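Local coordinates for protein mannan endo-1,6-alpha-mannosidase (Chaetomium thermophilum, PDB 6RY0) that probably acts on alpha-1,6-mannosidic linkages as a family 76 glycosidase, in the transfer of GPI-anchored glycoproteins into the fungal cell wall, at residues 58-62 against 104-109; 44-48 against 98-102; 114-118 against 130-134. All coordinates share one frame; numbering follows the deposited sequence. Where two conformers were deposited one is given.

Interaction 1. Residues 58-62 against 104-109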
loop_
_atom_site.group_PDB
_atom_site.type_symbol
_atom_site.label_atom_id
_atom_site.label_comp_id
_atom_site.label_asym_id
_atom_site.label_seq_id
_atom_site.Cartn_x
_atom_site.Cartn_y
_atom_site.Cartn_z
ATOM N N GLU A 58 -22.315 12.408 2.033
ATOM C CA GLU A 58 -21.472 11.292 1.612
ATOM C C GLU A 58 -20.594 10.830 2.773
ATOM O O GLU A 58 -20.533 11.476 3.813
ATOM C CB GLU A 58 -20.610 11.700 0.428
ATOM C CG GLU A 58 -21.394 12.266 -0.758
ATOM C CD GLU A 58 -22.143 11.223 -1.554
ATOM O OE1 GLU A 58 -21.930 10.019 -1.348
ATOM O OE2 GLU A 58 -22.941 11.615 -2.430
ATOM N N ILE A 59 -19.911 9.711 2.578
ATOM C CA ILE A 59 -19.114 9.088 3.614
ATOM C C ILE A 59 -17.624 9.382 3.417
ATOM O O ILE A 59 -17.032 8.965 2.434
ATOM C CB ILE A 59 -19.331 7.565 3.565
ATOM C CG1 ILE A 59 -20.806 7.201 3.739
ATOM C CG2 ILE A 59 -18.457 6.869 4.607
ATOM C CD1 ILE A 59 -21.082 5.720 3.612
ATOM N N PRO A 60 -17.006 10.086 4.362
ATOM C CA PRO A 60 -15.575 10.333 4.198
ATOM C C PRO A 60 -14.742 9.066 4.203
ATOM O O PRO A 60 -15.005 8.139 4.957
ATOM C CB PRO A 60 -15.228 11.241 5.371
ATOM C CG PRO A 60 -16.550 11.871 5.785
ATOM C CD PRO A 60 -17.569 10.825 5.504
ATOM N N GLY A 61 -13.693 9.085 3.399
ATOM C CA GLY A 61 -12.672 8.065 3.431
ATOM C C GLY A 61 -12.828 6.950 2.418
ATOM O O GLY A 61 -11.931 6.125 2.320
ATOM N N ILE A 62 -13.933 6.906 1.686
ATOM C CA ILE A 62 -14.125 5.887 0.678
ATOM C C ILE A 62 -14.336 6.497 -0.688
ATOM O O ILE A 62 -14.862 7.606 -0.830
ATOM C CB ILE A 62 -15.300 4.913 0.994
ATOM C CG1 ILE A 62 -16.625 5.669 1.133
ATOM C CG2 ILE A 62 -14.980 4.093 2.223
ATOM C CD1 ILE A 62 -17.848 4.749 1.163
ATOM N N GLU A 104 -9.895 14.060 7.372
ATOM C CA GLU A 104 -11.287 13.698 7.639
ATOM C C GLU A 104 -11.570 12.256 7.227
ATOM O O GLU A 104 -12.216 11.490 7.961
ATOM C CB GLU A 104 -12.251 14.651 6.933
ATOM C CG GLU A 104 -13.748 14.344 7.055
ATOM C CD GLU A 104 -14.640 15.168 6.110
ATOM O OE1 GLU A 104 -14.454 15.192 4.867
ATOM O OE2 GLU A 104 -15.586 15.757 6.641
ATOM N N GLY A 105 -11.116 11.874 6.046
ATOM C CA GLY A 105 -11.342 10.540 5.549
ATOM C C GLY A 105 -10.661 9.474 6.401
ATOM O O GLY A 105 -11.267 8.446 6.742
ATOM N N MET A 106 -9.391 9.707 6.745
ATOM C CA MET A 106 -8.680 8.752 7.600
ATOM C C MET A 106 -9.359 8.609 8.954
ATOM O O MET A 106 -9.440 7.498 9.471
ATOM C CB MET A 106 -7.219 9.156 7.731
ATOM C CG MET A 106 -6.456 9.074 6.396
ATOM S SD MET A 106 -4.746 9.650 6.421
ATOM C CE MET A 106 -3.963 8.412 7.447
ATOM N N LEU A 107 -9.794 9.708 9.560
ATOM C CA LEU A 107 -10.381 9.623 10.888
ATOM C C LEU A 107 -11.756 8.991 10.855
ATOM O O LEU A 107 -12.180 8.377 11.839
ATOM C CB LEU A 107 -10.460 11.000 11.498
ATOM C CG LEU A 107 -9.119 11.593 11.926
ATOM C CD1 LEU A 107 -9.287 13.009 12.412
ATOM C CD2 LEU A 107 -8.445 10.747 12.992
ATOM N N HIS A 108 -12.497 9.133 9.763
ATOM C CA HIS A 108 -13.860 8.630 9.738
ATOM C C HIS A 108 -13.914 7.119 9.789
ATOM O O HIS A 108 -14.893 6.558 10.258
ATOM C CB HIS A 108 -14.587 9.138 8.486
ATOM C CG HIS A 108 -16.059 8.946 8.539
ATOM N ND1 HIS A 108 -16.887 9.834 9.179
ATOM C CD2 HIS A 108 -16.857 7.963 8.055
ATOM C CE1 HIS A 108 -18.132 9.414 9.075
ATOM N NE2 HIS A 108 -18.145 8.282 8.399
ATOM N N GLN A 109 -12.861 6.456 9.303
ATOM C CA GLN A 109 -12.879 5.010 9.067
ATOM C C GLN A 109 -12.215 4.193 10.193
ATOM O O GLN A 109 -12.068 2.983 10.040
ATOM C CB GLN A 109 -12.241 4.698 7.725
ATOM C CG GLN A 109 -13.067 5.260 6.548
ATOM C CD GLN A 109 -14.453 4.675 6.471
ATOM O OE1 GLN A 109 -14.694 3.562 6.934
ATOM N NE2 GLN A 109 -15.381 5.407 5.877
#
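P60 lies over the imidazole of H108: its CD stands 3.7 Å from the centroid of the H108 ring and 1° off the ring normal, a CH-pi contact centred on the face. The ring is brought there by a first torsion that puts H108 CG anti to the backbone N (chi1 -166°). E104 packs against another part of the proline, its CD coming within 3.8 Å of P60 CG, while the methyl CG2 of I59 meets the H108 ring obliquely, 4.0 Å from CD2. The single hydrogen bond across the contact goes to the backbone: NE2 of Q109 donates to P60 O at 2.9 Å with an N-H...O angle of 169°, the donor in the carbonyl plane. A bend at the second torsion of Q109 turns the amide toward this oxygen, and I59 crosses that side chain at about a right angle, its CG2 3.6 Å from Q109 NE2. The other end of the amide, OE1, accepts from W76 NE1, which should fix its rotation. With an alanine here, the carbonyl of P60 and the indole N-H of W76 would probably each be left without this partner. The backbones meet at two glycines, G61 CA being 3.5 Å from G105 CA. G61 belongs to a type II turn from I59 to I62, and a side chain on it would collide with G105 O. The chemistry pairs one straight bond to the P60 carbonyl with a CH-pi contact and van der Waals packing of E104 on the proline, implying a defined position for the turn on helix 99-108.

Interaction 2. Residues 44-48 against 98-102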
loop_
_atom_site.group_PDB
_atom_site.type_symbol
_atom_site.label_atom_id
_atom_site.label_comp_id
_atom_site.label_asym_id
_atom_site.label_seq_id
_atom_site.Cartn_x
_atom_site.Cartn_y
_atom_site.Cartn_z
ATOM N N ALA A 44 -3.379 15.250 -9.075
ATOM C CA ALA A 44 -4.029 15.213 -7.776
ATOM C C ALA A 44 -5.467 15.723 -7.894
ATOM O O ALA A 44 -6.378 15.215 -7.231
ATOM C CB ALA A 44 -3.226 15.999 -6.740
ATOM N N TYR A 45 -5.676 16.749 -8.706
ATOM C CA TYR A 45 -7.017 17.267 -8.987
ATOM C C TYR A 45 -7.862 16.199 -9.677
ATOM O O TYR A 45 -8.987 15.938 -9.260
ATOM C CB TYR A 45 -6.866 18.551 -9.845
ATOM C CG TYR A 45 -8.189 19.125 -10.274
ATOM C CD1 TYR A 45 -8.848 18.653 -11.393
ATOM C CD2 TYR A 45 -8.784 20.166 -9.540
ATOM C CE1 TYR A 45 -10.124 19.194 -11.736
ATOM C CE2 TYR A 45 -10.018 20.698 -9.889
ATOM C CZ TYR A 45 -10.678 20.182 -10.942
ATOM O OH TYR A 45 -11.922 20.653 -11.291
ATOM N N ASP A 46 -7.354 15.598 -10.749
ATOM C CA ASP A 46 -8.143 14.620 -11.479
ATOM C C ASP A 46 -8.471 13.406 -10.640
ATOM O O ASP A 46 -9.571 12.874 -10.751
ATOM C CB ASP A 46 -7.454 14.197 -12.768
ATOM C CG ASP A 46 -7.710 15.150 -13.923
ATOM O OD1 ASP A 46 -8.468 16.128 -13.734
ATOM O OD2 ASP A 46 -7.163 14.899 -15.042
ATOM N N MET A 47 -7.574 12.953 -9.776
ATOM C CA MET A 47 -7.891 11.831 -8.908
ATOM C C MET A 47 -8.987 12.237 -7.902
ATOM O O MET A 47 -9.891 11.466 -7.611
ATOM C CB MET A 47 -6.618 11.362 -8.195
ATOM C CG MET A 47 -6.784 10.286 -7.145
ATOM S SD MET A 47 -7.409 8.765 -7.826
ATOM C CE MET A 47 -8.179 7.996 -6.419
ATOM N N MET A 48 -8.913 13.455 -7.390
ATOM C CA MET A 48 -9.862 13.897 -6.381
ATOM C C MET A 48 -11.266 14.003 -6.964
ATOM O O MET A 48 -12.227 13.868 -6.217
ATOM C CB MET A 48 -9.412 15.213 -5.744
ATOM C CG MET A 48 -10.169 15.695 -4.512
ATOM S SD MET A 48 -10.026 14.488 -3.161
ATOM C CE MET A 48 -8.483 14.423 -2.342
ATOM N N TYR A 98 -5.169 19.277 -0.109
ATOM C CA TYR A 98 -6.097 18.202 0.211
ATOM C C TYR A 98 -5.954 17.667 1.629
ATOM O O TYR A 98 -6.672 16.743 1.996
ATOM C CB TYR A 98 -5.969 17.060 -0.822
ATOM C CG TYR A 98 -6.183 17.567 -2.222
ATOM C CD1 TYR A 98 -7.446 17.953 -2.664
ATOM C CD2 TYR A 98 -5.116 17.705 -3.105
ATOM C CE1 TYR A 98 -7.644 18.469 -3.941
ATOM C CE2 TYR A 98 -5.309 18.237 -4.398
ATOM C CZ TYR A 98 -6.577 18.610 -4.793
ATOM O OH TYR A 98 -6.829 19.104 -6.061
ATOM N N ASN A 99 -5.061 18.237 2.427
ATOM C CA ASN A 99 -4.776 17.654 3.740
ATOM C C ASN A 99 -6.013 17.550 4.633
ATOM O O ASN A 99 -6.189 16.549 5.329
ATOM C CB ASN A 99 -3.660 18.399 4.467
ATOM C CG ASN A 99 -2.295 18.141 3.876
ATOM O OD1 ASN A 99 -2.129 17.395 2.923
ATOM N ND2 ASN A 99 -1.292 18.781 4.465
ATOM N N HIS A 100 -6.877 18.553 4.628
ATOM C CA HIS A 100 -8.071 18.512 5.476
ATOM C C HIS A 100 -9.005 17.385 5.072
ATOM O O HIS A 100 -9.562 16.679 5.916
ATOM C CB HIS A 100 -8.789 19.883 5.493
ATOM C CG HIS A 100 -9.411 20.305 4.187
ATOM N ND1 HIS A 100 -8.683 20.733 3.092
ATOM C CD2 HIS A 100 -10.716 20.455 3.843
ATOM C CE1 HIS A 100 -9.511 21.079 2.119
ATOM N NE2 HIS A 100 -10.749 20.939 2.557
ATOM N N VAL A 101 -9.190 17.228 3.769
ATOM C CA VAL A 101 -10.053 16.181 3.244
ATOM C C VAL A 101 -9.524 14.795 3.626
ATOM O O VAL A 101 -10.279 13.888 3.989
ATOM C CB VAL A 101 -10.138 16.319 1.671
ATOM C CG1 VAL A 101 -10.831 15.144 1.041
ATOM C CG2 VAL A 101 -10.799 17.632 1.277
ATOM N N ILE A 102 -8.212 14.638 3.535
ATOM C CA ILE A 102 -7.569 13.374 3.830
ATOM C C ILE A 102 -7.609 13.072 5.323
ATOM O O ILE A 102 -7.902 11.940 5.712
ATOM C CB ILE A 102 -6.150 13.384 3.243
ATOM C CG1 ILE A 102 -6.205 13.575 1.718
ATOM C CG2 ILE A 102 -5.375 12.132 3.661
ATOM C CD1 ILE A 102 -6.947 12.526 0.928
#
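M48 reaches Y98 because its CG is anti to the backbone N (chi1 -170°) and the chain then bends at both later torsions, folding the thioether back across the tyrosine. Y98 answers with CG anti to its own carbonyl carbon (chi1 -56°), and the two side chains run antiparallel alongside each other, bridging backbones whose closest CA atoms, those of M48 and Y98, are 8.7 Å apart. The methyl does most of the touching: M48 CE is 3.7 Å from Y98 CD1, and it also meets V101 CG1 at 4.2 Å and I102 CD1 at 4.1 Å. Closer to the backbone, M48 CG packs 3.8 Å from Y98 CE1. The sulfur SD lies 5.1 Å from the centroid of the Y98 ring and 42° off its normal, an oblique Met-aromatic contact. Farther along the ring, Y98 CE2 rests 3.9 Å from the CB of A44, and the phenol oxygen OH comes 3.5 Å from Y45 CA. No hydrogen bond joins the segments, so the contact is dispersive packing with a sulfur-aromatic component. It brings the C-terminal end of helix 33-48 against the start of helix 99-108. Helix 76-93 stands beside both: its Y86 meets the Y98 ring edge-to-face and hydrogen-bonds through OH to A44 O, while M82 touches M48. Helix 389-401 packs on A44 through L396.

Interaction 3. Residues 114-118 against 130-134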
loop_
_atom_site.group_PDB
_atom_site.type_symbol
_atom_site.label_atom_id
_atom_site.label_comp_id
_atom_site.label_asym_id
_atom_site.label_seq_id
_atom_site.Cartn_x
_atom_site.Cartn_y
_atom_site.Cartn_z
ATOM N N ALA A 114 -10.735 2.384 17.319
ATOM C CA ALA A 114 -9.547 3.072 16.807
ATOM C C ALA A 114 -8.501 2.075 16.295
ATOM O O ALA A 114 -7.307 2.191 16.577
ATOM C CB ALA A 114 -8.967 4.047 17.815
ATOM N N ASP A 115 -8.975 1.137 15.491
ATOM C CA ASP A 115 -8.182 0.009 15.043
ATOM C C ASP A 115 -8.438 -0.329 13.580
ATOM O O ASP A 115 -7.998 -1.375 13.103
ATOM C CB ASP A 115 -8.412 -1.224 15.905
ATOM C CG ASP A 115 -9.830 -1.721 15.882
ATOM O OD1 ASP A 115 -10.676 -1.071 15.238
ATOM O OD2 ASP A 115 -10.085 -2.769 16.519
ATOM N N TYR A 116 -9.145 0.545 12.848
ATOM C CA TYR A 116 -9.520 0.275 11.463
ATOM C C TYR A 116 -10.277 -1.038 11.311
ATOM O O TYR A 116 -10.152 -1.728 10.299
ATOM C CB TYR A 116 -8.333 0.431 10.494
ATOM C CG TYR A 116 -7.991 1.879 10.272
ATOM C CD1 TYR A 116 -8.887 2.710 9.628
ATOM C CD2 TYR A 116 -6.803 2.442 10.694
ATOM C CE1 TYR A 116 -8.629 4.050 9.436
ATOM C CE2 TYR A 116 -6.517 3.797 10.494
ATOM C CZ TYR A 116 -7.442 4.590 9.885
ATOM O OH TYR A 116 -7.146 5.924 9.716
ATOM N N GLN A 117 -11.160 -1.330 12.282
ATOM C CA GLN A 117 -12.112 -2.425 12.162
ATOM C C GLN A 117 -13.542 -1.944 12.363
ATOM O O GLN A 117 -14.273 -2.456 13.202
ATOM C CB GLN A 117 -11.791 -3.557 13.135
ATOM C CG GLN A 117 -10.355 -4.045 12.960
ATOM C CD GLN A 117 -10.089 -5.328 13.680
ATOM O OE1 GLN A 117 -10.142 -6.404 13.073
ATOM N NE2 GLN A 117 -9.824 -5.250 14.978
ATOM N N PRO A 118 -13.978 -0.958 11.575
ATOM C CA PRO A 118 -15.354 -0.528 11.697
ATOM C C PRO A 118 -16.292 -1.723 11.299
ATOM O O PRO A 118 -16.153 -2.345 10.286
ATOM C CB PRO A 118 -15.436 0.627 10.697
ATOM C CG PRO A 118 -14.424 0.348 9.677
ATOM C CD PRO A 118 -13.278 -0.272 10.480
ATOM N N GLN A 130 -7.501 -4.079 6.370
ATOM C CA GLN A 130 -7.162 -3.372 7.601
ATOM C C GLN A 130 -5.709 -2.884 7.543
ATOM O O GLN A 130 -5.404 -1.748 7.942
ATOM C CB GLN A 130 -7.358 -4.318 8.795
ATOM C CG GLN A 130 -7.126 -3.646 10.118
ATOM C CD GLN A 130 -6.882 -4.596 11.268
ATOM O OE1 GLN A 130 -6.492 -5.752 11.059
ATOM N NE2 GLN A 130 -7.065 -4.109 12.490
ATOM N N GLY A 131 -4.830 -3.727 7.031
ATOM C CA GLY A 131 -3.433 -3.394 6.919
ATOM C C GLY A 131 -3.174 -2.179 6.083
ATOM O O GLY A 131 -2.331 -1.370 6.469
ATOM N N PHE A 132 -3.864 -2.035 4.954
ATOM C CA PHE A 132 -3.628 -0.853 4.116
ATOM C C PHE A 132 -3.995 0.435 4.836
ATOM O O PHE A 132 -3.301 1.440 4.688
ATOM C CB PHE A 132 -4.339 -0.972 2.779
ATOM C CG PHE A 132 -3.498 -1.581 1.726
ATOM C CD1 PHE A 132 -2.690 -0.800 0.945
ATOM C CD2 PHE A 132 -3.481 -2.957 1.524
ATOM C CE1 PHE A 132 -1.856 -1.371 -0.029
ATOM C CE2 PHE A 132 -2.640 -3.511 0.574
ATOM C CZ PHE A 132 -1.836 -2.687 -0.183
ATOM N N TRP A 133 -5.079 0.435 5.618
ATOM C CA TRP A 133 -5.402 1.605 6.432
ATOM C C TRP A 133 -4.334 1.844 7.478
ATOM O O TRP A 133 -3.919 2.976 7.699
ATOM C CB TRP A 133 -6.780 1.447 7.080
ATOM C CG TRP A 133 -7.922 1.657 6.138
ATOM C CD1 TRP A 133 -8.639 0.726 5.479
ATOM C CD2 TRP A 133 -8.476 2.928 5.766
ATOM N NE1 TRP A 133 -9.618 1.340 4.710
ATOM C CE2 TRP A 133 -9.547 2.693 4.895
ATOM C CE3 TRP A 133 -8.154 4.244 6.089
ATOM C CZ2 TRP A 133 -10.302 3.739 4.343
ATOM C CZ3 TRP A 133 -8.907 5.276 5.550
ATOM C CH2 TRP A 133 -9.967 5.016 4.693
ATOM N N GLY A 134 -3.872 0.793 8.152
ATOM C CA GLY A 134 -2.788 0.934 9.104
ATOM C C GLY A 134 -1.530 1.493 8.482
ATOM O O GLY A 134 -0.845 2.320 9.101
#
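The loop bends into the left-handed helical region at Y116, whose CA comes within 5.8 Å of Q130 CA on helix 127-142. This places the tyrosine ring against W133, with W133 CB over one face, 3.6 Å from the centroid of the Y116 ring and 19° off its normal, a CH-pi contact. Further out, Y116 CE1 packs tightly on W133 CE3 at 3.4 Å. The Y116 ring and the five-membered ring of W133 have planes only 21° apart, yet their centroids are 5.0 Å apart; the offset leaves little ring over ring, and the CB contact takes the place of a full stack. Q130 runs out in an extended chain, CG anti to the backbone N, to the carbonyl before the tyrosine: its NE2 donates to D115 O at 3.0 Å, with an N-H...O angle of 172° and the oxygen in the amide plane. D115 in turn braces the loop. Its OD1 accepts from Q117 N at 3.0 Å in an Asx turn, and its OD2 takes Q117 NE2 at 2.9 Å, both donors meeting the carboxylate from above its plane. CG of Q117 also packs on the Q130 amide. The contact buries Y116 O, which has no polar partner in the model. D129, which binds a second calcium ion in a structure of this protein, though no ion occupies that site here, precedes Q130. Helix 155-167 borders the contact, with T165 accepting from Q130 NE2 and L158 touching Y116, whose OH bonds to M106 O of helix 99-108. On helix 76-93, W76 and M83 meet W133.

Overall arrangement
From the N terminus, helix 33-48 opens interaction 2, which closes when the chain returns through helix 76-93 to residues 98-102. Residues 58-62 lie within that span but their partner, 104-109, lies beyond it, so interactions 1 and 2 cross along the chain while sharing helix 99-108, their centres about 12 Å apart. Interaction 3 follows in series, folding the loop after helix 99-108 back onto helix 127-142. It touches interaction 1 directly, G61 O packing 3.3 Å from W133 CH2 and Q109 O packing against Y116 CD1, whereas interactions 2 and 3 do not meet. Together they tie helices 33-48, 99-108 and 127-142 and two intervening loops, consistent with the (alpha/alpha)6 barrel of family 76 enzymes.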